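Local coordinates for putative fimbrial associated sortase-like protein (Corynebacterium diphtheriae, PDB 6BWE) that probably joins pilin subunits into pili as a membrane-bound class C sortase, seen here as its sortase domain, a lid mutant, at residues 75-80 and 91-96; 81-86 and 146-151; 113-118 and 150-155; 157-162 and 203-208; 167-172 and 196-201. The protein carries 2 engineered substitutions. All coordinates share one frame; numbering follows the deposited sequence.

Contact 1 of 5, residues 75-80 and 91-96; sequences RPVIAS and PIYHGT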
# COMPACT_ATOMS: atom_id res chain seq x y z
N ARG A 75 -16.29 17.02 -1.18
CA ARG A 75 -16.00 16.28 -2.45
C ARG A 75 -15.22 17.17 -3.41
O ARG A 75 -15.69 17.49 -4.52
CB ARG A 75 -17.27 15.78 -3.15
CG ARG A 75 -18.08 14.79 -2.33
CD ARG A 75 -17.38 13.45 -2.31
NE ARG A 75 -18.03 12.54 -1.38
CZ ARG A 75 -17.79 11.23 -1.31
NH1 ARG A 75 -16.91 10.63 -2.11
NH2 ARG A 75 -18.46 10.50 -0.42
N PRO A 76 -14.00 17.52 -3.02
CA PRO A 76 -13.23 18.38 -3.91
C PRO A 76 -12.78 17.69 -5.17
O PRO A 76 -12.48 16.49 -5.17
CB PRO A 76 -12.01 18.73 -3.08
CG PRO A 76 -11.83 17.54 -2.21
CD PRO A 76 -13.22 17.17 -1.81
N VAL A 77 -12.70 18.46 -6.24
CA VAL A 77 -12.00 18.01 -7.44
C VAL A 77 -10.51 18.09 -7.11
O VAL A 77 -9.97 19.19 -6.88
CB VAL A 77 -12.30 18.93 -8.64
CG1 VAL A 77 -11.43 18.51 -9.83
CG2 VAL A 77 -13.78 18.84 -9.02
N ILE A 78 -9.84 16.93 -7.07
CA ILE A 78 -8.43 16.91 -6.67
C ILE A 78 -7.49 17.22 -7.84
O ILE A 78 -6.39 17.68 -7.63
CB ILE A 78 -8.00 15.63 -5.93
CG1 ILE A 78 -8.20 14.35 -6.74
CG2 ILE A 78 -8.79 15.50 -4.64
CD1 ILE A 78 -7.51 13.13 -6.16
N ALA A 79 -7.94 16.93 -9.06
CA ALA A 79 -7.20 17.19 -10.28
C ALA A 79 -8.14 17.02 -11.45
O ALA A 79 -9.26 16.53 -11.30
CB ALA A 79 -6.02 16.23 -10.42
N SER A 80 -7.74 17.49 -12.62
CA SER A 80 -8.50 17.18 -13.81
C SER A 80 -7.56 16.57 -14.84
O SER A 80 -6.34 16.71 -14.75
CB SER A 80 -9.21 18.42 -14.39
OG SER A 80 -8.27 19.41 -14.70
N PRO A 91 -13.07 15.70 -14.32
CA PRO A 91 -12.60 15.86 -12.96
C PRO A 91 -12.20 14.52 -12.32
O PRO A 91 -12.80 13.46 -12.63
CB PRO A 91 -13.81 16.50 -12.25
CG PRO A 91 -14.99 15.96 -12.99
CD PRO A 91 -14.53 15.79 -14.42
N ILE A 92 -11.22 14.59 -11.41
CA ILE A 92 -10.82 13.46 -10.60
C ILE A 92 -11.14 13.81 -9.13
O ILE A 92 -10.82 14.90 -8.69
CB ILE A 92 -9.33 13.14 -10.77
CG1 ILE A 92 -8.98 12.86 -12.26
CG2 ILE A 92 -8.99 11.93 -9.90
CD1 ILE A 92 -7.48 13.00 -12.59
N TYR A 93 -11.70 12.85 -8.40
CA TYR A 93 -12.04 12.97 -7.00
C TYR A 93 -11.29 11.94 -6.18
O TYR A 93 -10.79 10.96 -6.72
CB TYR A 93 -13.53 12.73 -6.82
CG TYR A 93 -14.40 13.72 -7.57
CD1 TYR A 93 -14.76 14.90 -6.99
CD2 TYR A 93 -14.82 13.45 -8.87
CE1 TYR A 93 -15.56 15.82 -7.67
CE2 TYR A 93 -15.63 14.36 -9.56
CZ TYR A 93 -15.98 15.54 -8.96
OH TYR A 93 -16.74 16.47 -9.64
N HIS A 94 -11.21 12.17 -4.87
CA HIS A 94 -10.73 11.13 -3.97
C HIS A 94 -11.63 9.89 -4.05
O HIS A 94 -12.85 10.00 -4.05
CB HIS A 94 -10.78 11.54 -2.51
CG HIS A 94 -9.85 12.63 -2.13
ND1 HIS A 94 -10.30 13.89 -1.86
CD2 HIS A 94 -8.54 12.61 -1.81
CE1 HIS A 94 -9.28 14.63 -1.45
NE2 HIS A 94 -8.20 13.89 -1.44
N GLY A 95 -11.03 8.71 -4.05
CA GLY A 95 -11.75 7.47 -3.87
C GLY A 95 -12.52 7.00 -5.08
O GLY A 95 -12.51 7.64 -6.17
N THR A 96 -13.26 5.92 -4.86
CA THR A 96 -13.98 5.23 -5.93
C THR A 96 -15.37 4.84 -5.43
O THR A 96 -15.87 3.78 -5.78
CB THR A 96 -13.19 3.97 -6.43
OG1 THR A 96 -12.86 3.14 -5.32
CG2 THR A 96 -11.96 4.40 -7.11
O HOH W 1 -14.52 12.13 -3.29
O HOH W 2 -12.79 14.37 -3.59
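A classic beta bulge interrupts the hairpin of strands 77-83 and 88-94 in the sortase beta-barrel: Ile-78 and Ala-79 both face the single residue Ile-92. The evidence is two backbone bonds at that residue. Ile-78 N donates to Ile-92 O at 2.8 Å, nearly along the C=O axis, and Ile-92 N donates to Ala-79 O, also at 2.8 Å. Ile-78 holds CG1 in the crowded position between N and the carbonyl carbon (chi1 59°), which sets CG2 beside its own N and over one face of the His-94 imidazole. In this CH-pi contact Ile-78 CG2 lies 3.5 Å from the His-94 ring centroid, while Pro-76 CG meets the edge of the same ring. Val-77 divides its methyls, CG1 lying against Pro-91 CB and CG2 against Tyr-93 CE1 (3.8 Å). Further out, Tyr-64 packs edge-to-face with His-94, and Arg-75 forms a salt bridge with Asp-97 while its NH1 also donates to a water held by His-94 O. A second water ties the backbones and the imidazole together: it donates to Pro-76 O at 2.7 Å, accepts from His-94 N, and hydrogen-bonds His-94 ND1 at 3.1 Å.

Contact 2 of 5, residues 81-86 and 146-151; sequences ISIPTI and DPIYIT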
# COMPACT_ATOMS: atom_id res chain seq x y z
N ILE A 81 -8.15 15.86 -15.79
CA ILE A 81 -7.42 15.16 -16.80
C ILE A 81 -7.96 15.57 -18.15
O ILE A 81 -9.14 15.75 -18.30
CB ILE A 81 -7.46 13.64 -16.57
CG1 ILE A 81 -6.52 12.91 -17.52
CG2 ILE A 81 -8.85 13.07 -16.73
CD1 ILE A 81 -6.13 11.52 -17.02
N SER A 82 -7.04 15.75 -19.10
CA SER A 82 -7.37 15.97 -20.51
C SER A 82 -6.70 14.91 -21.37
O SER A 82 -5.52 14.66 -21.22
CB SER A 82 -6.86 17.34 -20.95
OG SER A 82 -7.14 17.54 -22.31
N ILE A 83 -7.49 14.29 -22.26
CA ILE A 83 -7.04 13.26 -23.18
C ILE A 83 -7.57 13.70 -24.56
O ILE A 83 -8.62 13.25 -25.00
CB ILE A 83 -7.53 11.84 -22.82
CG1 ILE A 83 -7.23 11.52 -21.33
CG2 ILE A 83 -6.80 10.84 -23.67
CD1 ILE A 83 -7.93 10.28 -20.83
N PRO A 84 -6.86 14.63 -25.22
CA PRO A 84 -7.44 15.24 -26.42
C PRO A 84 -7.74 14.29 -27.56
O PRO A 84 -8.72 14.53 -28.31
CB PRO A 84 -6.38 16.26 -26.88
CG PRO A 84 -5.22 16.07 -26.00
CD PRO A 84 -5.66 15.33 -24.77
N THR A 85 -7.00 13.19 -27.69
CA THR A 85 -7.30 12.28 -28.80
C THR A 85 -8.67 11.62 -28.73
O THR A 85 -9.16 11.10 -29.73
CB THR A 85 -6.22 11.20 -28.99
OG1 THR A 85 -6.04 10.43 -27.79
CG2 THR A 85 -4.93 11.84 -29.43
N ILE A 86 -9.28 11.59 -27.54
CA ILE A 86 -10.66 11.12 -27.40
C ILE A 86 -11.56 12.24 -26.87
O ILE A 86 -12.68 11.97 -26.44
CB ILE A 86 -10.77 9.86 -26.50
CG1 ILE A 86 -10.21 10.15 -25.10
CG2 ILE A 86 -10.05 8.68 -27.13
CD1 ILE A 86 -10.56 9.10 -24.08
N ASP A 146 -0.20 8.62 -27.36
CA ASP A 146 -1.15 9.72 -27.15
C ASP A 146 -0.79 10.47 -25.85
O ASP A 146 -0.31 9.85 -24.91
CB ASP A 146 -2.59 9.22 -27.07
CG ASP A 146 -3.18 8.85 -28.45
OD1 ASP A 146 -2.50 8.98 -29.52
OD2 ASP A 146 -4.38 8.45 -28.43
N PRO A 147 -1.00 11.79 -25.81
CA PRO A 147 -0.73 12.51 -24.57
C PRO A 147 -1.92 12.54 -23.60
O PRO A 147 -3.09 12.53 -24.01
CB PRO A 147 -0.44 13.92 -25.07
CG PRO A 147 -1.35 14.06 -26.23
CD PRO A 147 -1.33 12.72 -26.90
N ILE A 148 -1.58 12.60 -22.32
CA ILE A 148 -2.53 12.75 -21.22
C ILE A 148 -2.02 13.89 -20.36
O ILE A 148 -0.83 13.90 -20.02
CB ILE A 148 -2.58 11.47 -20.37
CG1 ILE A 148 -3.15 10.30 -21.20
CG2 ILE A 148 -3.39 11.68 -19.10
CD1 ILE A 148 -2.80 8.95 -20.61
N TYR A 149 -2.87 14.87 -20.05
CA TYR A 149 -2.47 16.03 -19.23
C TYR A 149 -3.22 16.03 -17.90
O TYR A 149 -4.45 15.99 -17.90
CB TYR A 149 -2.77 17.33 -19.96
CG TYR A 149 -2.11 17.42 -21.33
CD1 TYR A 149 -0.88 18.03 -21.49
CD2 TYR A 149 -2.70 16.84 -22.44
CE1 TYR A 149 -0.27 18.14 -22.75
CE2 TYR A 149 -2.11 16.92 -23.70
CZ TYR A 149 -0.89 17.56 -23.85
OH TYR A 149 -0.30 17.60 -25.11
N ILE A 150 -2.50 16.14 -16.79
CA ILE A 150 -3.12 16.20 -15.48
C ILE A 150 -2.88 17.61 -14.96
O ILE A 150 -1.74 18.06 -14.93
CB ILE A 150 -2.55 15.16 -14.50
CG1 ILE A 150 -2.98 13.76 -14.96
CG2 ILE A 150 -3.10 15.43 -13.10
CD1 ILE A 150 -2.35 12.65 -14.21
N THR A 151 -3.94 18.29 -14.58
CA THR A 151 -3.81 19.58 -13.95
C THR A 151 -4.14 19.44 -12.48
O THR A 151 -5.19 18.94 -12.12
CB THR A 151 -4.69 20.62 -14.63
OG1 THR A 151 -4.35 20.68 -16.03
CG2 THR A 151 -4.47 21.99 -14.04
O HOH W 3 -4.68 12.28 -26.15
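Two first torsions bring the polar ends together: Thr-85 holds OG1 in the crowded position between N and the carbonyl carbon (chi1 57°), and Asp-146 places CG anti to its carbonyl carbon (chi1 -76°). Thr-85 OG1 consequently donates to Asp-146 OD2 at 2.7 Å, arriving from well above the carboxylate plane. Lys-143 N grips the same oxygen, so OD2 has a second donor that helps fix the carboxylate. Beside this pair one water links the two backbones, accepting from Thr-85 N at 2.9 Å and donating to Pro-147 O at 2.7 Å.

Among the apolar groups, Ile-81 turns CG1 anti to N (chi1 -172°) and lies alongside Ile-148, both pointing the same way. Ile-81 CD1 presses on Ile-148 CG2 at 3.4 Å, tighter than ordinary van der Waals contact. Pro-84, in a short 3-10 segment, crosses Tyr-149 at about a right angle and sets CG at the ring edge, 4.0 Å from Tyr-149 CE2; the phenol OH is bound by Asp-212 and Asn-214.

Ser-82 and Tyr-149 form a hydrogen-bonded antiparallel pair, Tyr-149 N reaching Ser-82 O at 2.9 Å, and Ile-81 with Ile-150 is the adjoining non-hydrogen-bonded pair. Strands 77-83 and 147-152 are the two ends of the sheet order, so their pairing is the seam that closes the eight-stranded beta-barrel of the sortase fold.

Contact 3 of 5, residues 113-118 and 150-155; sequences LPVGGT and ITVQGE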
# COMPACT_ATOMS: atom_id res chain seq x y z
N LEU A 113 -1.11 9.84 -5.14
CA LEU A 113 -1.86 10.97 -5.67
C LEU A 113 -1.17 11.53 -6.92
O LEU A 113 0.07 11.45 -7.02
CB LEU A 113 -1.90 12.06 -4.60
CG LEU A 113 -2.70 11.77 -3.34
CD1 LEU A 113 -2.36 12.84 -2.32
CD2 LEU A 113 -4.19 11.73 -3.63
N PRO A 114 -1.94 12.09 -7.88
CA PRO A 114 -1.34 12.37 -9.19
C PRO A 114 -0.66 13.74 -9.22
O PRO A 114 -1.15 14.67 -9.85
CB PRO A 114 -2.53 12.28 -10.13
CG PRO A 114 -3.68 12.77 -9.32
CD PRO A 114 -3.42 12.11 -7.97
N VAL A 115 0.46 13.82 -8.50
CA VAL A 115 1.32 15.01 -8.43
C VAL A 115 2.72 14.75 -9.02
O VAL A 115 3.58 15.59 -8.89
CB VAL A 115 1.41 15.57 -7.01
CG1 VAL A 115 0.05 16.10 -6.59
CG2 VAL A 115 1.91 14.52 -6.00
N GLY A 116 2.91 13.59 -9.66
CA GLY A 116 4.19 13.24 -10.29
C GLY A 116 5.23 12.80 -9.27
O GLY A 116 4.99 12.87 -8.05
N GLY A 117 6.37 12.33 -9.77
CA GLY A 117 7.47 11.88 -8.94
C GLY A 117 7.91 10.52 -9.39
O GLY A 117 7.09 9.64 -9.72
N THR A 118 9.21 10.30 -9.41
CA THR A 118 9.69 8.96 -9.77
C THR A 118 9.31 8.02 -8.64
O THR A 118 9.32 8.39 -7.49
CB THR A 118 11.18 8.94 -10.10
OG1 THR A 118 11.91 9.46 -8.99
CG2 THR A 118 11.43 9.80 -11.33
N ILE A 150 -2.50 16.14 -16.79
CA ILE A 150 -3.12 16.20 -15.48
C ILE A 150 -2.88 17.61 -14.96
O ILE A 150 -1.74 18.06 -14.93
CB ILE A 150 -2.55 15.16 -14.50
CG1 ILE A 150 -2.98 13.76 -14.96
CG2 ILE A 150 -3.10 15.43 -13.10
CD1 ILE A 150 -2.35 12.65 -14.21
N THR A 151 -3.94 18.29 -14.58
CA THR A 151 -3.81 19.58 -13.95
C THR A 151 -4.14 19.44 -12.48
O THR A 151 -5.19 18.94 -12.12
CB THR A 151 -4.69 20.62 -14.63
OG1 THR A 151 -4.35 20.68 -16.03
CG2 THR A 151 -4.47 21.99 -14.04
N VAL A 152 -3.23 19.91 -11.63
CA VAL A 152 -3.38 19.75 -10.18
C VAL A 152 -2.73 20.95 -9.51
O VAL A 152 -1.59 21.31 -9.83
CB VAL A 152 -2.83 18.37 -9.71
CG1 VAL A 152 -1.38 18.14 -10.14
CG2 VAL A 152 -2.99 18.19 -8.22
N GLN A 153 -3.47 21.61 -8.63
CA GLN A 153 -3.02 22.83 -7.95
C GLN A 153 -2.33 23.82 -8.88
O GLN A 153 -1.28 24.37 -8.55
CB GLN A 153 -2.09 22.44 -6.81
CG GLN A 153 -2.82 21.61 -5.75
CD GLN A 153 -3.87 22.40 -5.01
OE1 GLN A 153 -3.56 23.40 -4.40
NE2 GLN A 153 -5.12 21.91 -5.00
N GLY A 154 -2.92 24.02 -10.04
CA GLY A 154 -2.42 25.01 -11.00
C GLY A 154 -1.34 24.51 -11.95
O GLY A 154 -1.00 25.20 -12.91
N GLU A 155 -0.77 23.35 -11.70
CA GLU A 155 0.37 22.88 -12.49
C GLU A 155 -0.16 21.83 -13.47
O GLU A 155 -1.12 21.14 -13.15
CB GLU A 155 1.43 22.37 -11.52
CG GLU A 155 1.95 20.97 -11.72
CD GLU A 155 2.83 20.55 -10.57
OE1 GLU A 155 2.56 19.47 -9.98
OE2 GLU A 155 3.77 21.31 -10.23
O HOH W 4 4.42 18.13 -9.05
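The best-held polar link between these segments is one water, which donates to Val-115 O at 2.7 Å and to Glu-155 OE1 at 2.5 Å, two bonds in all. More acceptors surround this water than it has protons, so it probably cannot serve all of them at once. Glu-155 reaches it with a chain extended beyond CG.

Pro-114 O has the reverse fate. Buried here with no polar partner, Pro-114 O meets carbon instead, with Val-152 CG1 at 3.5 Å and Ile-150 CG2 at 3.9 Å. An inverse gamma turn is centred on Pro-114 and closed by Val-115 N donating to Leu-113 O at 2.8 Å. Ile-150, extended at chi2 (172°), brings CD1 against Pro-114 CB. Val-115, with CG1 anti to the carbonyl carbon (chi1 -66°), crosses Val-152 at about a right angle and brings CG1 to 4.0 Å from Val-152 CG2.

On the strand side, a type I' turn from Val-152 to Glu-155 reverses the chain between strands 147-152 and 155-167. It is closed by backbone bonds in both directions, Val-152 N to Glu-155 O and Glu-155 N to Val-152 O. The connection between strands 105-107 and 123-125 thus packs on the turn end of this hairpin, with Asn-38 of helix 24-39 against Val-115, Leu-68 against both valines, His-107 of strand 105-107 against Pro-114, and Ala-79 of strand 77-83 against Ile-150 and Val-152.

Contact 4 of 5, residues 157-162 and 203-208; sequences LKYEVD and AHRVDL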
# COMPACT_ATOMS: atom_id res chain seq x y z
N LEU A 157 0.88 18.41 -15.70
CA LEU A 157 1.82 17.31 -15.91
C LEU A 157 1.41 16.59 -17.19
O LEU A 157 0.23 16.33 -17.39
CB LEU A 157 1.76 16.33 -14.73
CG LEU A 157 1.67 16.86 -13.31
CD1 LEU A 157 1.66 15.71 -12.29
CD2 LEU A 157 2.82 17.76 -13.05
N LYS A 158 2.40 16.22 -18.01
CA LYS A 158 2.14 15.56 -19.27
C LYS A 158 2.65 14.13 -19.18
O LYS A 158 3.74 13.88 -18.68
CB LYS A 158 2.78 16.31 -20.44
CG LYS A 158 2.43 15.74 -21.80
CD LYS A 158 3.11 16.54 -22.94
CE LYS A 158 2.77 15.92 -24.28
NZ LYS A 158 3.41 16.62 -25.43
N TYR A 159 1.82 13.22 -19.63
CA TYR A 159 2.17 11.81 -19.71
C TYR A 159 1.96 11.36 -21.14
O TYR A 159 1.16 11.96 -21.87
CB TYR A 159 1.29 11.00 -18.75
CG TYR A 159 1.66 11.26 -17.31
CD1 TYR A 159 2.52 10.40 -16.64
CD2 TYR A 159 1.19 12.40 -16.64
CE1 TYR A 159 2.93 10.66 -15.34
CE2 TYR A 159 1.60 12.68 -15.33
CZ TYR A 159 2.46 11.80 -14.69
OH TYR A 159 2.90 12.03 -13.41
N GLU A 160 2.65 10.29 -21.52
CA GLU A 160 2.50 9.71 -22.85
C GLU A 160 2.22 8.21 -22.75
O GLU A 160 2.94 7.50 -22.06
CB GLU A 160 3.78 10.03 -23.64
CG GLU A 160 4.01 9.17 -24.85
CD GLU A 160 5.28 9.56 -25.62
OE1 GLU A 160 5.66 10.77 -25.62
OE2 GLU A 160 5.88 8.65 -26.21
N VAL A 161 1.22 7.73 -23.48
CA VAL A 161 0.77 6.34 -23.37
C VAL A 161 1.83 5.38 -23.89
O VAL A 161 2.37 5.61 -24.97
CB VAL A 161 -0.55 6.08 -24.13
CG1 VAL A 161 -0.95 4.60 -24.07
CG2 VAL A 161 -1.67 6.95 -23.55
N ASP A 162 2.12 4.35 -23.11
CA ASP A 162 3.13 3.35 -23.49
C ASP A 162 2.67 1.89 -23.38
O ASP A 162 3.41 1.00 -23.78
CB ASP A 162 4.44 3.54 -22.70
CG ASP A 162 4.25 3.43 -21.19
OD1 ASP A 162 3.72 2.42 -20.72
OD2 ASP A 162 4.64 4.35 -20.47
N ALA A 203 0.86 5.13 -18.88
CA ALA A 203 1.58 6.24 -19.49
C ALA A 203 2.71 6.70 -18.60
O ALA A 203 2.63 6.50 -17.39
CB ALA A 203 0.61 7.38 -19.74
N HIS A 204 3.76 7.31 -19.19
CA HIS A 204 4.92 7.75 -18.44
C HIS A 204 5.08 9.25 -18.60
O HIS A 204 4.67 9.82 -19.59
CB HIS A 204 6.21 7.00 -18.88
CG HIS A 204 6.58 7.21 -20.31
ND1 HIS A 204 6.09 6.42 -21.33
CD2 HIS A 204 7.33 8.17 -20.91
CE1 HIS A 204 6.54 6.88 -22.49
NE2 HIS A 204 7.28 7.94 -22.26
N ARG A 205 5.69 9.88 -17.60
CA ARG A 205 5.87 11.31 -17.58
C ARG A 205 6.81 11.75 -18.71
O ARG A 205 7.79 11.09 -18.99
CB ARG A 205 6.46 11.72 -16.25
CG ARG A 205 6.57 13.22 -16.01
CD ARG A 205 5.25 13.84 -15.56
NE ARG A 205 5.51 15.22 -15.19
CZ ARG A 205 6.01 15.63 -14.02
NH1 ARG A 205 6.26 14.81 -13.02
NH2 ARG A 205 6.22 16.92 -13.85
N VAL A 206 6.49 12.87 -19.35
CA VAL A 206 7.34 13.44 -20.38
C VAL A 206 7.41 14.93 -20.16
O VAL A 206 6.57 15.50 -19.45
CB VAL A 206 6.83 13.13 -21.82
CG1 VAL A 206 6.90 11.65 -22.11
CG2 VAL A 206 5.42 13.66 -22.06
N ASP A 207 8.39 15.58 -20.78
CA ASP A 207 8.53 17.03 -20.66
C ASP A 207 7.33 17.69 -21.33
O ASP A 207 6.80 17.20 -22.32
CB ASP A 207 9.83 17.53 -21.32
CG ASP A 207 11.09 17.10 -20.60
OD1 ASP A 207 11.03 16.71 -19.40
OD2 ASP A 207 12.16 17.17 -21.22
N LEU A 208 6.91 18.81 -20.76
CA LEU A 208 5.77 19.55 -21.28
C LEU A 208 6.26 20.77 -22.03
O LEU A 208 6.90 21.62 -21.43
CB LEU A 208 4.90 20.00 -20.10
CG LEU A 208 3.76 20.96 -20.46
CD1 LEU A 208 2.85 20.36 -21.54
CD2 LEU A 208 3.00 21.31 -19.21
O HOH W 5 5.21 16.86 -17.52
O HOH W 6 6.31 15.52 -25.09
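Arg-205 starts with CB at the rim of the Tyr-159 ring, 3.8 Å from CE1, and its CG passes Lys-158 O. A bend at chi2 (81°) lays Arg-205 CD over one face of the Tyr-159 ring, a CH-pi contact 4.0 Å from the centroid. Arg-205 NE donates at 2.9 Å to a water that also accepts from Lys-158 N and donates to Val-206 O. At the tip, Arg-205 NH2 has Leu-157 CD2 at 3.6 Å, a methyl lying over one guanidinium face, while NH1 forms a salt bridge with Asp-182, the residue that also binds Tyr-159 OH. The backbone that carries these side chains is an antiparallel ladder between neighbouring strands 155-167 and 198-206 of the sortase beta-barrel; Glu-160 and His-204 form a hydrogen-bonded pair in it, with Glu-160 N to His-204 O at 2.8 Å. Further along, His-204 ND1 donates to the anti lone pair of Asp-162 OD2 at 2.7 Å. Imidazole and carboxylate are nearly coplanar, 10° apart, and Asp-162 OD1 is salt-bridged to Arg-202.

Contact 5 of 5, residues 167-172 and 196-201; sequences VLPEDT and SHRLLV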
# COMPACT_ATOMS: atom_id res chain seq x y z
N VAL A 167 -7.29 -6.97 -19.06
CA VAL A 167 -7.01 -7.99 -18.06
C VAL A 167 -8.26 -8.38 -17.28
O VAL A 167 -9.25 -7.63 -17.27
CB VAL A 167 -5.88 -7.55 -17.09
CG1 VAL A 167 -4.58 -7.31 -17.84
CG2 VAL A 167 -6.29 -6.34 -16.26
N LEU A 168 -8.20 -9.53 -16.61
CA LEU A 168 -9.24 -9.89 -15.65
C LEU A 168 -9.17 -8.97 -14.46
O LEU A 168 -8.09 -8.49 -14.14
CB LEU A 168 -9.15 -11.36 -15.22
CG LEU A 168 -9.43 -12.37 -16.33
CD1 LEU A 168 -9.16 -13.79 -15.86
CD2 LEU A 168 -10.87 -12.25 -16.82
N PRO A 169 -10.30 -8.72 -13.77
CA PRO A 169 -10.32 -7.71 -12.72
C PRO A 169 -9.39 -7.99 -11.55
O PRO A 169 -8.91 -7.05 -10.92
CB PRO A 169 -11.79 -7.68 -12.29
CG PRO A 169 -12.53 -8.21 -13.46
CD PRO A 169 -11.64 -9.31 -13.94
N GLU A 170 -9.11 -9.25 -11.28
CA GLU A 170 -8.13 -9.62 -10.24
C GLU A 170 -6.67 -9.55 -10.68
O GLU A 170 -5.78 -9.58 -9.84
CB GLU A 170 -8.41 -11.01 -9.64
CG GLU A 170 -8.62 -12.15 -10.63
CD GLU A 170 -10.06 -12.26 -11.11
OE1 GLU A 170 -10.26 -12.61 -12.30
OE2 GLU A 170 -10.99 -11.96 -10.32
N ASP A 171 -6.41 -9.47 -11.99
CA ASP A 171 -5.05 -9.39 -12.51
C ASP A 171 -4.53 -7.94 -12.45
O ASP A 171 -4.67 -7.20 -13.43
CB ASP A 171 -5.01 -9.95 -13.94
CG ASP A 171 -3.61 -9.95 -14.56
OD1 ASP A 171 -2.63 -9.71 -13.84
OD2 ASP A 171 -3.49 -10.19 -15.80
N THR A 172 -3.93 -7.56 -11.32
CA THR A 172 -3.54 -6.16 -11.02
C THR A 172 -2.03 -5.86 -11.07
O THR A 172 -1.63 -4.72 -10.81
CB THR A 172 -4.05 -5.74 -9.61
OG1 THR A 172 -3.69 -6.75 -8.65
CG2 THR A 172 -5.59 -5.52 -9.62
N SER A 196 -16.57 -9.84 -16.96
CA SER A 196 -15.92 -8.62 -16.50
C SER A 196 -14.42 -8.62 -16.81
O SER A 196 -13.70 -9.59 -16.54
CB SER A 196 -16.21 -8.43 -15.01
OG SER A 196 -15.89 -7.12 -14.60
N HIS A 197 -13.94 -7.55 -17.44
CA HIS A 197 -12.51 -7.30 -17.64
C HIS A 197 -12.22 -5.84 -17.32
O HIS A 197 -13.14 -5.02 -17.14
CB HIS A 197 -12.10 -7.61 -19.09
CG HIS A 197 -12.09 -9.06 -19.43
ND1 HIS A 197 -13.25 -9.79 -19.64
CD2 HIS A 197 -11.07 -9.92 -19.64
CE1 HIS A 197 -12.94 -11.04 -19.93
NE2 HIS A 197 -11.62 -11.15 -19.94
N ARG A 198 -10.94 -5.52 -17.27
CA ARG A 198 -10.48 -4.14 -17.12
C ARG A 198 -9.55 -3.78 -18.26
O ARG A 198 -8.68 -4.57 -18.65
CB ARG A 198 -9.75 -3.94 -15.78
CG ARG A 198 -10.62 -4.15 -14.56
CD ARG A 198 -11.72 -3.10 -14.47
NE ARG A 198 -12.62 -3.32 -13.35
CZ ARG A 198 -13.77 -4.02 -13.38
NH1 ARG A 198 -14.22 -4.61 -14.49
NH2 ARG A 198 -14.48 -4.13 -12.27
N LEU A 199 -9.76 -2.58 -18.80
CA LEU A 199 -8.82 -1.93 -19.70
C LEU A 199 -7.88 -1.04 -18.89
O LEU A 199 -8.37 -0.19 -18.12
CB LEU A 199 -9.56 -1.14 -20.76
CG LEU A 199 -8.71 -0.25 -21.66
CD1 LEU A 199 -7.82 -1.09 -22.56
CD2 LEU A 199 -9.62 0.68 -22.46
N LEU A 200 -6.56 -1.24 -19.06
CA LEU A 200 -5.52 -0.49 -18.35
C LEU A 200 -4.68 0.20 -19.40
O LEU A 200 -4.08 -0.47 -20.27
CB LEU A 200 -4.59 -1.40 -17.51
CG LEU A 200 -5.03 -1.86 -16.11
CD1 LEU A 200 -6.39 -2.51 -16.11
CD2 LEU A 200 -4.01 -2.81 -15.50
N VAL A 201 -4.63 1.53 -19.30
CA VAL A 201 -3.89 2.35 -20.22
C VAL A 201 -2.80 3.02 -19.37
O VAL A 201 -3.12 3.85 -18.50
CB VAL A 201 -4.79 3.41 -20.89
CG1 VAL A 201 -3.95 4.41 -21.71
CG2 VAL A 201 -5.78 2.77 -21.84
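The tightly bonded part of this contact is a single antiparallel hydrogen-bonded pair, Val-167 with Arg-198. Val-167 N donates to Arg-198 O at 2.8 Å and Arg-198 N to Val-167 O at 2.7 Å, both nearly along the C=O axes. Next to it Val-167 crosses Leu-200 at about a right angle, Val-167 CG2 meeting Leu-200 CD1 at 3.8 Å.

The Arg-198 side chain is bent at chi2 (-66°). Arg-198 NH1 turns back to the residues just before the strand and donates to His-197 O at 2.9 Å and to Ser-196 OG at 3.0 Å. These two bonds orient NH1, and Pro-169 lies over one guanidinium face. The Arg-198 side chain comes within about 7 Å of that of His-127, the predicted proton donor/acceptor, consistent with the arginine that sortases carry in their active site.

The outer side, at the start of the type I turn from Leu-168 to Asp-171, joins the segments by van der Waals contacts alone. There Leu-168 lies alongside His-197 and rests CD2 over the imidazole face, 3.4 Å from His-197 NE2, while ND1 bonds to Asn-195 O. Pro-169 CD touches Ser-196 O at 3.3 Å, and both Leu-168 and Ser-196 are exposed to solvent.

Strand 198-206 runs between strands 183-187 and 155-167: Leu-200 packs on Thr-185 and Ile-187 of the first, Leu-199 on Ile-164 and Val-166 of the second.

Overall arrangement
All five contacts involve the mixed sheet of the sortase beta-barrel. Contacts 1 and 2 share strand 77-83, their centres 16 Å apart, and Ser-80 O lies 2.9 Å from Thr-151 N where they join. Contacts 2 and 3 share Ile-150 and Thr-151, and the hairpin turn of contact 3 leads into strand 155-167, used by contact 4, whose centre is 10 Å from that of contact 2. Contacts 4 and 5 use successive parts of strand 198-206; their centres are 22 Å apart, yet Val-161 CG1 and Val-201 CG1 touch at 3.8 Å. The Arg-198 side chain of contact 5 is about 7 Å from that of the predicted active-site His-127, the Tyr-93 side chain of contact 1 about 11 Å. Contacts 2, 3 and 4 lie away from it.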